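Local coordinates for protein prolyl-tRNA synthetase (PDB 6UYH) that probably attaches proline to its cognate tRNA in an ATP-dependent reaction, as a class II prolyl-tRNA synthetase, and binds halofuginone together with an ATP analogue, at residues E20-W25 / I227-R232. Residues are numbered along the deposited sequence; the frame is centred on the assembly and turned at random.
Sequences ENFSEW and IATNGR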
# COMPACT_ATOMS: atom_id res chain seq x y z
N GLU A 20 -22.94 -7.70 -27.63
CA GLU A 20 -23.98 -6.75 -28.01
C GLU A 20 -23.56 -5.30 -27.79
O GLU A 20 -23.77 -4.44 -28.64
CB GLU A 20 -25.27 -7.02 -27.21
CG GLU A 20 -26.13 -8.14 -27.74
CD GLU A 20 -27.27 -8.50 -26.80
OE1 GLU A 20 -27.30 -8.00 -25.65
OE2 GLU A 20 -28.14 -9.30 -27.21
N ASN A 21 -23.02 -5.01 -26.61
CA ASN A 21 -22.64 -3.65 -26.25
C ASN A 21 -21.52 -3.80 -25.22
O ASN A 21 -21.79 -4.05 -24.04
CB ASN A 21 -23.83 -2.88 -25.68
CG ASN A 21 -23.50 -1.42 -25.39
OD1 ASN A 21 -22.38 -1.08 -25.02
ND2 ASN A 21 -24.48 -0.55 -25.54
N PHE A 22 -20.28 -3.68 -25.69
CA PHE A 22 -19.15 -4.03 -24.86
C PHE A 22 -19.04 -3.12 -23.65
O PHE A 22 -18.69 -3.57 -22.55
CB PHE A 22 -17.86 -4.00 -25.69
CG PHE A 22 -16.66 -4.58 -24.99
CD1 PHE A 22 -16.72 -5.82 -24.37
CD2 PHE A 22 -15.45 -3.90 -24.98
CE1 PHE A 22 -15.62 -6.36 -23.72
CE2 PHE A 22 -14.33 -4.44 -24.33
CZ PHE A 22 -14.42 -5.67 -23.71
N SER A 23 -19.33 -1.83 -23.82
CA SER A 23 -19.14 -0.92 -22.69
C SER A 23 -20.23 -1.11 -21.64
O SER A 23 -19.95 -1.02 -20.44
CB SER A 23 -19.09 0.53 -23.19
OG SER A 23 -20.27 0.87 -23.88
N GLU A 24 -21.45 -1.41 -22.06
CA GLU A 24 -22.51 -1.66 -21.09
C GLU A 24 -22.31 -3.00 -20.40
O GLU A 24 -22.49 -3.11 -19.18
CB GLU A 24 -23.88 -1.59 -21.78
CG GLU A 24 -25.06 -1.95 -20.88
CD GLU A 24 -25.23 -1.03 -19.68
OE1 GLU A 24 -24.68 0.09 -19.68
OE2 GLU A 24 -25.93 -1.45 -18.72
N TRP A 25 -21.90 -4.03 -21.15
CA TRP A 25 -21.52 -5.31 -20.55
C TRP A 25 -20.46 -5.12 -19.47
O TRP A 25 -20.56 -5.66 -18.36
CB TRP A 25 -21.00 -6.28 -21.63
CG TRP A 25 -20.38 -7.52 -21.04
CD1 TRP A 25 -21.02 -8.68 -20.69
CD2 TRP A 25 -18.99 -7.73 -20.72
NE1 TRP A 25 -20.13 -9.59 -20.18
CE2 TRP A 25 -18.88 -9.03 -20.18
CE3 TRP A 25 -17.84 -6.94 -20.85
CZ2 TRP A 25 -17.66 -9.56 -19.76
CZ3 TRP A 25 -16.62 -7.46 -20.42
CH2 TRP A 25 -16.54 -8.76 -19.88
N ILE A 227 -7.60 -7.13 -26.62
CA ILE A 227 -9.01 -7.31 -26.28
C ILE A 227 -9.72 -7.80 -27.54
O ILE A 227 -10.01 -7.02 -28.45
CB ILE A 227 -9.63 -6.02 -25.74
CG1 ILE A 227 -8.74 -5.42 -24.64
CG2 ILE A 227 -11.07 -6.29 -25.21
CD1 ILE A 227 -8.39 -6.37 -23.48
N ALA A 228 -10.05 -9.09 -27.58
CA ALA A 228 -10.62 -9.69 -28.79
C ALA A 228 -12.00 -9.14 -29.13
O ALA A 228 -12.36 -9.07 -30.31
CB ALA A 228 -10.69 -11.21 -28.64
N THR A 229 -12.81 -8.77 -28.12
CA THR A 229 -14.20 -8.40 -28.41
C THR A 229 -14.28 -7.22 -29.36
O THR A 229 -15.04 -7.24 -30.34
CB THR A 229 -14.95 -8.10 -27.11
OG1 THR A 229 -15.06 -9.30 -26.34
CG2 THR A 229 -16.38 -7.60 -27.43
N ASN A 230 -13.49 -6.17 -29.11
CA ASN A 230 -13.50 -5.02 -30.02
C ASN A 230 -12.18 -4.84 -30.76
O ASN A 230 -11.98 -3.80 -31.40
CB ASN A 230 -13.89 -3.73 -29.27
CG ASN A 230 -12.99 -3.43 -28.10
OD1 ASN A 230 -12.04 -4.16 -27.81
ND2 ASN A 230 -13.28 -2.32 -27.41
N GLY A 231 -11.30 -5.84 -30.72
CA GLY A 231 -10.09 -5.81 -31.54
C GLY A 231 -9.12 -4.70 -31.19
O GLY A 231 -8.56 -4.07 -32.10
N ARG A 232 -8.89 -4.46 -29.90
CA ARG A 232 -8.08 -3.35 -29.44
C ARG A 232 -6.95 -3.85 -28.56
O ARG A 232 -7.15 -4.69 -27.69
CB ARG A 232 -8.90 -2.33 -28.65
CG ARG A 232 -9.93 -1.68 -29.50
CD ARG A 232 -10.61 -0.51 -28.84
NE ARG A 232 -11.53 0.04 -29.83
CZ ARG A 232 -11.29 1.11 -30.57
NH1 ARG A 232 -10.15 1.79 -30.41
NH2 ARG A 232 -12.19 1.50 -31.46
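Phe22, in the first turn of helix 22-32, packs its ring on the hairpin loop 227-232 and alone in its segment touches it. The chi1 of -170°, which sets CG trans to the backbone N, sends the ring out toward three side chains. Thr229 lies over one face: its methyl CG2 makes an off-centre CH-pi contact, 4.0 Å from the Phe22 ring centroid and 3.6 Å from Phe22 CD1. Ile227 CG2 meets the far end of the ring, 3.7 Å from Phe22 CZ. Asn230 brings ND2 to 3.6 Å from Phe22 CD2, its amide plane turned 64° from the ring; that nitrogen is hydrogen-bonded to Tyr513 OH and Asp464 OD1, which hold the amide in place. The Ile227 end is the tight, buried part; Thr229 and Asn230, only partly buried, make the looser side, and no hydrogen bond crosses between the segments. Asn21 N-caps the helix, OD1 accepting from Glu24 N at 3.1 Å. Strand 219-227 turns back into strand 232-243 of the class II core through a G1 beta bulge, Gly231 and Arg232 together lying opposite Ile227. Met281 of helix 274-283 touches both Phe22 and Ile227, setting the ring between that helix and the hairpin.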